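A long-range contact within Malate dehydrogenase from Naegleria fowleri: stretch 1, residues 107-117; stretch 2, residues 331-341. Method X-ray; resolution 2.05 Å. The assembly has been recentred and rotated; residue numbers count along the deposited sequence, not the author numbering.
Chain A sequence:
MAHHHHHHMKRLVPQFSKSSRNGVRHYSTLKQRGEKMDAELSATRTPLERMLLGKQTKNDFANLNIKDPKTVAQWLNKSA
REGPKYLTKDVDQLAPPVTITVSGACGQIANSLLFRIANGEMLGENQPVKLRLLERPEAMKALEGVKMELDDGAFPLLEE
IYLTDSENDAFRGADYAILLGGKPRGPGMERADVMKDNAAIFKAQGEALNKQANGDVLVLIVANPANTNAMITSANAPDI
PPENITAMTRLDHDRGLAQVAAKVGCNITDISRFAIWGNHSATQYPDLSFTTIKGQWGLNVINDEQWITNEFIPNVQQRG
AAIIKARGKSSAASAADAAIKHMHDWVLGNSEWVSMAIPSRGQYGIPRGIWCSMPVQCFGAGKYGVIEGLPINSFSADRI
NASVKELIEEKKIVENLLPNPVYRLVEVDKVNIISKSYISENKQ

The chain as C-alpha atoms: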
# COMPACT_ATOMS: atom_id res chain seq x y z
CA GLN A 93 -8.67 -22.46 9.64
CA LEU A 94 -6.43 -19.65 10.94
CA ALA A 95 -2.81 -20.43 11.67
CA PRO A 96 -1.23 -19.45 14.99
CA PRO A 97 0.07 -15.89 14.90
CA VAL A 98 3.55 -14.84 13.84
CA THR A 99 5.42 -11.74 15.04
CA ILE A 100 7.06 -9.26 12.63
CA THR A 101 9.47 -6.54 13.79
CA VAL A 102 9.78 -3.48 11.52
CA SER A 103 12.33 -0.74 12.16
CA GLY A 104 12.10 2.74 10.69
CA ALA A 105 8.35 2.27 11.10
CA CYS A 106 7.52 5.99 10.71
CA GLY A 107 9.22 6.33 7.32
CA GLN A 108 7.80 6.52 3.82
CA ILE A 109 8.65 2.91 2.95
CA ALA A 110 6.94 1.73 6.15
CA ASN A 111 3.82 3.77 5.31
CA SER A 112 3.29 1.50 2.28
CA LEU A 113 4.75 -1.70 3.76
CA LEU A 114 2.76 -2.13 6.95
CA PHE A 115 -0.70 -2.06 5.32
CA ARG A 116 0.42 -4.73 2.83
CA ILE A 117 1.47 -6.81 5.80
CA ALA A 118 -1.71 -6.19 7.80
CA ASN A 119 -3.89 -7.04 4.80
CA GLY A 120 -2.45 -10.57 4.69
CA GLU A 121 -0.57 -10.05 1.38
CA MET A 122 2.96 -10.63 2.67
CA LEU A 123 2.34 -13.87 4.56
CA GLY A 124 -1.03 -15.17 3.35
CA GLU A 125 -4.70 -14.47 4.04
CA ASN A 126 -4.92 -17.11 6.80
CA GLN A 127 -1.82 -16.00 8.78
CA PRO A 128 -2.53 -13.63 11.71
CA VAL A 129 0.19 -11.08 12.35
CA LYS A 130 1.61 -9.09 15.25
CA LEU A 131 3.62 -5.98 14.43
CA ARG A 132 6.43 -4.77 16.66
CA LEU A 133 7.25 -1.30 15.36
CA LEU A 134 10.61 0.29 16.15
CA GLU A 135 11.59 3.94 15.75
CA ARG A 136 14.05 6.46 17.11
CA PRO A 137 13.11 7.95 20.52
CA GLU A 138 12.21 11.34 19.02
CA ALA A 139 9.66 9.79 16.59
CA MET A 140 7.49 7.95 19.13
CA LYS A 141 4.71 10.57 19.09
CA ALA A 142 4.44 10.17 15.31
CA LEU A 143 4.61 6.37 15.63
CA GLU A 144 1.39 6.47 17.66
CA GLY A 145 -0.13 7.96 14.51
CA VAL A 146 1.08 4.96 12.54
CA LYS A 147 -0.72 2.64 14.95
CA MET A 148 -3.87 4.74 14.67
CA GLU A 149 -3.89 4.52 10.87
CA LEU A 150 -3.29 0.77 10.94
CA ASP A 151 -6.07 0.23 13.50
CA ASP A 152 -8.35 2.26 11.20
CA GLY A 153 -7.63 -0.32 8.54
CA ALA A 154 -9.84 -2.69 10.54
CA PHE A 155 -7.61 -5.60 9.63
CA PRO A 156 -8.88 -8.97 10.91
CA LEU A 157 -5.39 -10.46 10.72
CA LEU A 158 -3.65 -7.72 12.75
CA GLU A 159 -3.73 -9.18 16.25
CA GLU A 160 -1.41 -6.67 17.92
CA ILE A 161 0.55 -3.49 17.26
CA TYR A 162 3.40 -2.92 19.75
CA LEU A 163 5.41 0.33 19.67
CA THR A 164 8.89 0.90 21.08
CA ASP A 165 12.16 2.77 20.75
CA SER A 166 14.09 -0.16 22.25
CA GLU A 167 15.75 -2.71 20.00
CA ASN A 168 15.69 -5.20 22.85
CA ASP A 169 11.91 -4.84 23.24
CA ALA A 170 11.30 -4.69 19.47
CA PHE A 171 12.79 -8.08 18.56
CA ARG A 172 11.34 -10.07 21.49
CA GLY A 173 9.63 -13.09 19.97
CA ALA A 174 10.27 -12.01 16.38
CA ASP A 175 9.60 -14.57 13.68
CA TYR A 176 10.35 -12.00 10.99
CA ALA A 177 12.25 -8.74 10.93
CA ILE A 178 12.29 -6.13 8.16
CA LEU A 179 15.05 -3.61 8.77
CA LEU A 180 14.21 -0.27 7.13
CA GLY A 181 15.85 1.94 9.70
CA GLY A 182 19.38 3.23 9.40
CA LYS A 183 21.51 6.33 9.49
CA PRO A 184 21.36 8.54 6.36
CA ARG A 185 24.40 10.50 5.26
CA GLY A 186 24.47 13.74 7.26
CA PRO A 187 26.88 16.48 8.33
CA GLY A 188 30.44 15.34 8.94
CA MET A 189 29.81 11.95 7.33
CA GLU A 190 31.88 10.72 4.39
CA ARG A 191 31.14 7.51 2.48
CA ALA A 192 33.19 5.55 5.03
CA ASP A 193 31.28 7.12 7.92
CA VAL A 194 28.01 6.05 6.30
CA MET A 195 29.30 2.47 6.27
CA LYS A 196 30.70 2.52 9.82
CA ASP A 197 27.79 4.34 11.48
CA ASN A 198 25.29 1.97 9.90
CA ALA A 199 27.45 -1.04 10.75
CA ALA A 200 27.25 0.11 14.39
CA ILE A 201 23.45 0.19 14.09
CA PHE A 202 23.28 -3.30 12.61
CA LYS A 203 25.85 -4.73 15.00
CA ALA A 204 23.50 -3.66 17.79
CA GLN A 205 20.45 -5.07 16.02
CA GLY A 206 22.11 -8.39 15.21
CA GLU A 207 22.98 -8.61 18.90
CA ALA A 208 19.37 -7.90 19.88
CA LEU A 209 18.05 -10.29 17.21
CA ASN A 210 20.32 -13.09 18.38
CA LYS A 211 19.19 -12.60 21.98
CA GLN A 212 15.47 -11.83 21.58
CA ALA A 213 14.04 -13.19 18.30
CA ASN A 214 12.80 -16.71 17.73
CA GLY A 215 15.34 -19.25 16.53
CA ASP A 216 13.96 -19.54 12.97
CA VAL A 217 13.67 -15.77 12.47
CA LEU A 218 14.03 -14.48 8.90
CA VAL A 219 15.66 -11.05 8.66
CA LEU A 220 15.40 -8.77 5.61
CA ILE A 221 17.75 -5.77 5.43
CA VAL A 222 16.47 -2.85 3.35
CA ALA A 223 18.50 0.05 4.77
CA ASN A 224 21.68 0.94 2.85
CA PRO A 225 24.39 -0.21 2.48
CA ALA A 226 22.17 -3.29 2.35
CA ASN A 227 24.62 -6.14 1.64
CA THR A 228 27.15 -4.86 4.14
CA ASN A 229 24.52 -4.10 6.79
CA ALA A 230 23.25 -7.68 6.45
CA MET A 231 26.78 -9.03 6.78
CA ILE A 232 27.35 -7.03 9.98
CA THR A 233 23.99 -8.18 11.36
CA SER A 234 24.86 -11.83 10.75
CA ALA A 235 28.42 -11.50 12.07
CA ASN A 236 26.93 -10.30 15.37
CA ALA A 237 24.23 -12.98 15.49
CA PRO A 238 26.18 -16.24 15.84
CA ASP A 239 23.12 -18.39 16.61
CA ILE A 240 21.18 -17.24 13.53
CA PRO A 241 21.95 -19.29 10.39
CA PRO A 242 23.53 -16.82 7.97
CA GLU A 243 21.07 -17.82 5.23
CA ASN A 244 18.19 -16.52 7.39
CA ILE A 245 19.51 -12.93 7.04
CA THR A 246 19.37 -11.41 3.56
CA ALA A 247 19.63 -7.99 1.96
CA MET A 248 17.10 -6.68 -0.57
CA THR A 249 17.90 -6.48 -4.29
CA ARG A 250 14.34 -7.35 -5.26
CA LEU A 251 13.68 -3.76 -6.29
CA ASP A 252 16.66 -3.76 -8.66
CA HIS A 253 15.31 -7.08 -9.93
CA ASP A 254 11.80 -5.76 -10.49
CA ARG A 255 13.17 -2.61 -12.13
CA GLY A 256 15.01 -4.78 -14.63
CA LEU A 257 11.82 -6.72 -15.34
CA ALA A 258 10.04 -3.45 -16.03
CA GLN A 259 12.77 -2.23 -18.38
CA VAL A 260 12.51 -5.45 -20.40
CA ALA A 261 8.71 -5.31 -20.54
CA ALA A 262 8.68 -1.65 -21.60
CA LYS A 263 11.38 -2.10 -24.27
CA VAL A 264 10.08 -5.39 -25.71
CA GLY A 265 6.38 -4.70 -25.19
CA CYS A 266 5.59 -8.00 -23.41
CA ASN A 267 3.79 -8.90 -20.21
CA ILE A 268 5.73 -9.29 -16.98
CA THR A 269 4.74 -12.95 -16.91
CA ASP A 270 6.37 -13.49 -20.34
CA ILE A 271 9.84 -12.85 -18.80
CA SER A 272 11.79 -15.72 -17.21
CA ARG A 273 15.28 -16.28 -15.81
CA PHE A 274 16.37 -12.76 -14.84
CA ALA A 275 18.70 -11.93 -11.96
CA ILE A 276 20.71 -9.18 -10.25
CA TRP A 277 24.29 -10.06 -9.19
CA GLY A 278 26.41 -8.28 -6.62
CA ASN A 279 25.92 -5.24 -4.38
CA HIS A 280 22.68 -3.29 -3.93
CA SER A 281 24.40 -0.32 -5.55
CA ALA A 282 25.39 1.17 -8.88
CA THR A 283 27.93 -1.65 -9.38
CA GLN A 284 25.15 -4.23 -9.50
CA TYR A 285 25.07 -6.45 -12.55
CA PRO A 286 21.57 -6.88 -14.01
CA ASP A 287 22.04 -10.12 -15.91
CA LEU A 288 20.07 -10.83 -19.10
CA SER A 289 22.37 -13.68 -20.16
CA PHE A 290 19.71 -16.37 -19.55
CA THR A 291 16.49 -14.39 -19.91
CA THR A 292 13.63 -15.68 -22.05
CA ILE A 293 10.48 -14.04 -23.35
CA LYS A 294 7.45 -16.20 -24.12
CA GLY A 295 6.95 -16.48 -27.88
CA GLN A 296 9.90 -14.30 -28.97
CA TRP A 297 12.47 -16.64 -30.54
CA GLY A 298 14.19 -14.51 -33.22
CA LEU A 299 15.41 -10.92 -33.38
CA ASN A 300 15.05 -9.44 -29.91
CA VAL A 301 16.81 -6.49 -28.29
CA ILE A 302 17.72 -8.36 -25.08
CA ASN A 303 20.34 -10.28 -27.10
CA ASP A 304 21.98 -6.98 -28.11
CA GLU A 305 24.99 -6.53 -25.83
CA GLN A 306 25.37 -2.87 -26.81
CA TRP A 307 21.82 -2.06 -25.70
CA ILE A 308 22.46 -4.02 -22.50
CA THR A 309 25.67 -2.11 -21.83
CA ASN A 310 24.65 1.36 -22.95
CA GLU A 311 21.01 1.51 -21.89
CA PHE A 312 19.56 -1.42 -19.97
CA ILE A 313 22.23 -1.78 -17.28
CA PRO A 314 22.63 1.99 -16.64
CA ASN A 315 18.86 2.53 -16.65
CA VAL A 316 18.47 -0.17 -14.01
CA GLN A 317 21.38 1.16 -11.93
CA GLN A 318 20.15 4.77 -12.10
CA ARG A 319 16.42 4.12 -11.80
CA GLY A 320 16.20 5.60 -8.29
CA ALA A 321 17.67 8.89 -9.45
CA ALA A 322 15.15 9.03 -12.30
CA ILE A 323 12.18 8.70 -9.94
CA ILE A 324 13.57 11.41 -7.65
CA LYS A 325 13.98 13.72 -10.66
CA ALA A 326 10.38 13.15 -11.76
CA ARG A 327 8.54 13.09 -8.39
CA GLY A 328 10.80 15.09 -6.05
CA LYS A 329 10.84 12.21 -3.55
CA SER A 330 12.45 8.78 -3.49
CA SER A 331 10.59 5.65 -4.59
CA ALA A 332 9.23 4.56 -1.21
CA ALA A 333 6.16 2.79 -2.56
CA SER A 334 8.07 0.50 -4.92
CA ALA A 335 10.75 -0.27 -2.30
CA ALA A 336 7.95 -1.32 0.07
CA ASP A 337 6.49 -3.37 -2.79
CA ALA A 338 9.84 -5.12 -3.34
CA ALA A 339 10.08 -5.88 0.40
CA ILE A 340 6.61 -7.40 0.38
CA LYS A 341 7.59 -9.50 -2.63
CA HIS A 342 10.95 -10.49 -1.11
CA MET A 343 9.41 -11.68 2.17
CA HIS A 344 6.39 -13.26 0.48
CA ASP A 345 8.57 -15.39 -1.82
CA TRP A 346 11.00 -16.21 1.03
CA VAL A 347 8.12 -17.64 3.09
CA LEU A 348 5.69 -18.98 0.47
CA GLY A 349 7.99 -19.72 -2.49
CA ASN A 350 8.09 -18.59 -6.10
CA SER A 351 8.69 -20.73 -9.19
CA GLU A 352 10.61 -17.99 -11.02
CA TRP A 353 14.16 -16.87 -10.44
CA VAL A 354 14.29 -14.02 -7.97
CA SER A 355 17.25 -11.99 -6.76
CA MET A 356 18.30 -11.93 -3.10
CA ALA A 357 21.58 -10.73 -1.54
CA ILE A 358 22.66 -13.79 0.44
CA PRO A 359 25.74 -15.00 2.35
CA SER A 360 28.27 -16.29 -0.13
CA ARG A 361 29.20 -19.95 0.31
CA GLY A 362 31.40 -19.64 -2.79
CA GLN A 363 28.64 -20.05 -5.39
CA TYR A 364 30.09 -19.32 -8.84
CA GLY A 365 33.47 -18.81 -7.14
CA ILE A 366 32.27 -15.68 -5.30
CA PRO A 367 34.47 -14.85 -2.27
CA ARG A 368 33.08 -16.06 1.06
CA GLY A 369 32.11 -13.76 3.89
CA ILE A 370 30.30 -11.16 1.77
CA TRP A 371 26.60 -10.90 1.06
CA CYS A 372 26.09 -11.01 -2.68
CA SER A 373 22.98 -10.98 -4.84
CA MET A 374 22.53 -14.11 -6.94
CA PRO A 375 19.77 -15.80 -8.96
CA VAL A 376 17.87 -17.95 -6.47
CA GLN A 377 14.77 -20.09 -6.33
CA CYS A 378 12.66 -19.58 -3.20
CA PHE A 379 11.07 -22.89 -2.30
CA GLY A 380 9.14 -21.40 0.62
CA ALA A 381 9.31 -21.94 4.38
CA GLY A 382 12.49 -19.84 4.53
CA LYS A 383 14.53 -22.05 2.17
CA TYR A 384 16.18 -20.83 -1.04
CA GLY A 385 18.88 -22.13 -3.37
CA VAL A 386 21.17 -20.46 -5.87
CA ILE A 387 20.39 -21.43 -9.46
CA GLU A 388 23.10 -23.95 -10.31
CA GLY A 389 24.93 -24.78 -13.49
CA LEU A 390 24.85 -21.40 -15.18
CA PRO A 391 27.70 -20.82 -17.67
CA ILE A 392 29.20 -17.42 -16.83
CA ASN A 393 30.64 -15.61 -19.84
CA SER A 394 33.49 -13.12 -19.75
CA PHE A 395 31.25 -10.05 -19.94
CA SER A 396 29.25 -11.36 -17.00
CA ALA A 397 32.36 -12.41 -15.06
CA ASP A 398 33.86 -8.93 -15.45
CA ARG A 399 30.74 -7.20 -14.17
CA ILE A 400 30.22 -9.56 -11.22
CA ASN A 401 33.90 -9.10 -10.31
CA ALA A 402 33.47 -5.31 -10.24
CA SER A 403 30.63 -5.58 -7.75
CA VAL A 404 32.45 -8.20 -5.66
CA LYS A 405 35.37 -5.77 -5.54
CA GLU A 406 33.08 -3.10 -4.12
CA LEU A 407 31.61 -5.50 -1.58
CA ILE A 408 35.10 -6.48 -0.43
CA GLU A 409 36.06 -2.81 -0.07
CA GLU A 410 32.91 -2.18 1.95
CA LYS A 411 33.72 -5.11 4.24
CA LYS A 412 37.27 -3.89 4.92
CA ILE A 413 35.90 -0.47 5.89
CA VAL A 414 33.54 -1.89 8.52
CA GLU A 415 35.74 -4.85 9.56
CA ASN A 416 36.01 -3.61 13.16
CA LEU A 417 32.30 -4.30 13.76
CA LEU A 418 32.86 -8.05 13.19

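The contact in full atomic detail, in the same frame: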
# COMPACT_ATOMS: atom_id res chain seq x y z
N GLY A 107 8.76 5.85 8.60
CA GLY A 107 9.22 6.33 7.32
C GLY A 107 8.26 6.08 6.17
O GLY A 107 7.20 5.45 6.29
N GLN A 108 8.67 6.58 4.99
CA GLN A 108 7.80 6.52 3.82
C GLN A 108 7.65 5.09 3.31
O GLN A 108 6.55 4.66 2.95
CB GLN A 108 8.35 7.44 2.73
CG GLN A 108 8.13 8.91 3.03
CD GLN A 108 6.68 9.25 3.33
OE1 GLN A 108 5.76 8.84 2.60
NE2 GLN A 108 6.45 9.97 4.42
N ILE A 109 8.74 4.31 3.33
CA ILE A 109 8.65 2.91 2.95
C ILE A 109 7.70 2.16 3.89
O ILE A 109 6.84 1.39 3.44
CB ILE A 109 10.05 2.26 2.95
CG1 ILE A 109 10.88 2.74 1.74
CG2 ILE A 109 9.92 0.76 2.99
CD1 ILE A 109 12.35 2.26 1.80
N ALA A 110 7.84 2.38 5.20
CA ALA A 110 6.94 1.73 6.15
C ALA A 110 5.48 2.08 5.89
O ALA A 110 4.60 1.22 5.99
CB ALA A 110 7.31 2.10 7.59
N ASN A 111 5.21 3.34 5.55
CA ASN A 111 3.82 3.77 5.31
C ASN A 111 3.13 2.91 4.26
O ASN A 111 1.93 2.63 4.38
CB ASN A 111 3.80 5.25 4.92
CG ASN A 111 2.40 5.76 4.55
OD1 ASN A 111 2.07 5.91 3.36
ND2 ASN A 111 1.59 6.06 5.56
N SER A 112 3.87 2.43 3.25
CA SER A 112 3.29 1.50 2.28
C SER A 112 3.42 0.05 2.72
O SER A 112 2.51 -0.75 2.45
CB SER A 112 3.93 1.70 0.90
OG SER A 112 3.54 2.94 0.33
N LEU A 113 4.50 -0.30 3.41
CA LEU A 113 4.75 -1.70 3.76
C LEU A 113 3.72 -2.24 4.75
O LEU A 113 3.22 -3.37 4.61
CB LEU A 113 6.15 -1.83 4.35
CG LEU A 113 6.50 -3.25 4.75
CD1 LEU A 113 7.02 -3.97 3.52
CD2 LEU A 113 7.54 -3.23 5.85
N LEU A 114 3.45 -1.50 5.82
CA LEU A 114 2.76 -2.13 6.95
C LEU A 114 1.34 -2.53 6.56
O LEU A 114 0.86 -3.60 6.98
CB LEU A 114 2.78 -1.19 8.15
CG LEU A 114 4.19 -0.87 8.68
CD1 LEU A 114 4.09 0.17 9.79
CD2 LEU A 114 4.94 -2.12 9.16
N PHE A 115 0.66 -1.72 5.73
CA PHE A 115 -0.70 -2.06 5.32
C PHE A 115 -0.73 -3.30 4.43
O PHE A 115 -1.69 -4.07 4.48
CB PHE A 115 -1.39 -0.88 4.59
CG PHE A 115 -1.88 0.22 5.51
CD1 PHE A 115 -3.21 0.30 5.87
CD2 PHE A 115 -0.99 1.16 6.04
CE1 PHE A 115 -3.66 1.30 6.73
CE2 PHE A 115 -1.42 2.14 6.89
CZ PHE A 115 -2.76 2.22 7.25
N ARG A 116 0.33 -3.54 3.66
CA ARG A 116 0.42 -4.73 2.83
C ARG A 116 1.00 -5.91 3.59
O ARG A 116 1.14 -7.01 3.04
CB ARG A 116 1.25 -4.44 1.56
CG ARG A 116 0.57 -3.37 0.69
CD ARG A 116 1.37 -3.00 -0.54
NE ARG A 116 1.38 -4.11 -1.49
CZ ARG A 116 2.10 -4.15 -2.60
NH1 ARG A 116 2.89 -3.13 -2.91
NH2 ARG A 116 2.03 -5.20 -3.40
N ILE A 117 1.35 -5.70 4.86
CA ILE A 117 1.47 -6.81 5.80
C ILE A 117 0.13 -7.07 6.49
O ILE A 117 -0.37 -8.20 6.51
CB ILE A 117 2.58 -6.51 6.82
CG1 ILE A 117 3.95 -6.44 6.14
CG2 ILE A 117 2.64 -7.59 7.90
CD1 ILE A 117 4.99 -5.89 7.09
N SER A 331 11.60 6.62 -4.19
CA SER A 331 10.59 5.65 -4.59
C SER A 331 10.18 4.72 -3.43
O SER A 331 10.33 3.50 -3.49
CB SER A 331 11.11 4.83 -5.78
OG SER A 331 12.44 4.40 -5.54
N ALA A 332 9.61 5.32 -2.39
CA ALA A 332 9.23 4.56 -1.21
C ALA A 332 8.23 3.45 -1.52
O ALA A 332 8.33 2.34 -0.99
CB ALA A 332 8.68 5.50 -0.15
N ALA A 333 7.22 3.75 -2.33
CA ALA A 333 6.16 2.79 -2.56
C ALA A 333 6.69 1.54 -3.26
O ALA A 333 6.30 0.42 -2.92
CB ALA A 333 5.03 3.44 -3.38
N SER A 334 7.55 1.70 -4.28
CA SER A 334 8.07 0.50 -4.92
C SER A 334 9.09 -0.23 -4.05
O SER A 334 9.16 -1.46 -4.09
CB SER A 334 8.61 0.82 -6.33
OG SER A 334 9.41 1.98 -6.36
N ALA A 335 9.87 0.47 -3.22
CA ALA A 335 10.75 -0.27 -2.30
C ALA A 335 9.93 -1.10 -1.32
O ALA A 335 10.28 -2.25 -1.02
CB ALA A 335 11.70 0.67 -1.55
N ALA A 336 8.83 -0.53 -0.79
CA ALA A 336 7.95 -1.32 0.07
C ALA A 336 7.38 -2.50 -0.70
O ALA A 336 7.33 -3.62 -0.18
CB ALA A 336 6.81 -0.44 0.62
N ASP A 337 6.98 -2.28 -1.96
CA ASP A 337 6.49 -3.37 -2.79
C ASP A 337 7.54 -4.48 -2.95
O ASP A 337 7.21 -5.67 -2.89
CB ASP A 337 6.08 -2.84 -4.16
CG ASP A 337 5.63 -3.95 -5.08
OD1 ASP A 337 4.45 -4.36 -4.97
OD2 ASP A 337 6.45 -4.40 -5.91
N ALA A 338 8.79 -4.11 -3.22
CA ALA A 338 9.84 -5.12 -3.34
C ALA A 338 10.04 -5.88 -2.03
O ALA A 338 10.31 -7.09 -2.05
CB ALA A 338 11.15 -4.45 -3.77
N ALA A 339 9.96 -5.19 -0.89
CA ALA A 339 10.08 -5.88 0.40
C ALA A 339 8.94 -6.86 0.60
O ALA A 339 9.14 -8.00 1.03
CB ALA A 339 10.12 -4.88 1.56
N ILE A 340 7.71 -6.45 0.30
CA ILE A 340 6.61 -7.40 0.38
C ILE A 340 6.90 -8.61 -0.50
O ILE A 340 6.82 -9.76 -0.05
CB ILE A 340 5.28 -6.73 -0.01
CG1 ILE A 340 4.90 -5.65 1.02
CG2 ILE A 340 4.17 -7.76 -0.05
CD1 ILE A 340 4.59 -6.18 2.42
N LYS A 341 7.32 -8.37 -1.74
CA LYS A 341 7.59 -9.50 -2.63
C LYS A 341 8.74 -10.36 -2.11
O LYS A 341 8.68 -11.60 -2.16
CB LYS A 341 7.88 -9.02 -4.06
CG LYS A 341 6.63 -8.55 -4.87
CD LYS A 341 7.07 -8.04 -6.24
CE LYS A 341 5.90 -7.89 -7.21
NZ LYS A 341 5.07 -6.67 -6.96
O HOH W 1 3.82 -0.43 -1.99

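Two helices, 108-117 and 332-341, pack with their N-to-C directions 43° apart. Their axes come within 7.7 Å, a close approach that the small alanine side chains permit. Together the stretches bury 571 Å².

The polar link is a salt bridge between Arg116 and Asp337. Arg116 NH1 donates to Asp337 OD1 at 2.9 Å, and Arg116 NH2 donates to the same Asp337 OD1 at 3.0 Å. The carboxylate oxygen lies at the edge of the guanidinium, near its plane, where the N-H groups point. The t rotamer of Asp337 brings its carboxylate nearer to the first helix. Lys341, one turn further along, also serves this acid: Lys341 NZ donates to Asp337 OD2 at 2.9 Å, with a weak bond to Asp337 OD1 at 3.1 Å. Both carboxylate oxygens are therefore satisfied, and the buried carboxylate is paired with two positive groups, Arg116 and Lys341. Arg116 NH1 also donates to water 1 at 3.0 Å, and this water donates to Ala333 O at 2.8 Å. The water thus bridges the helices. Arg116 NE and NH2 have further partners elsewhere in the structure.

The remaining contact is largely apolar. Ala336 points toward the first helix, and its CB sits 3.4 Å from Ile109 O and 3.6 Å from Ser112 CB. Ile109 O is no unused acceptor, since it takes the backbone bond from Leu113 N at 2.9 Å. Ala332 CB lies 3.5 Å from Gln108 CB. Ile109 CD1 reaches Ala335 CB at 3.8 Å. Further along, larger side chains fill the space between the helices. Leu113 CD1 meets Ile340 CD1 at 3.5 Å and Ala339 CB at 3.8 Å. Ile340 CD1 also touches Ile117 CG1 at 3.8 Å. Ser112 OG makes no hydrogen bond across the contact; it packs 4.0 Å from Ala333 CB.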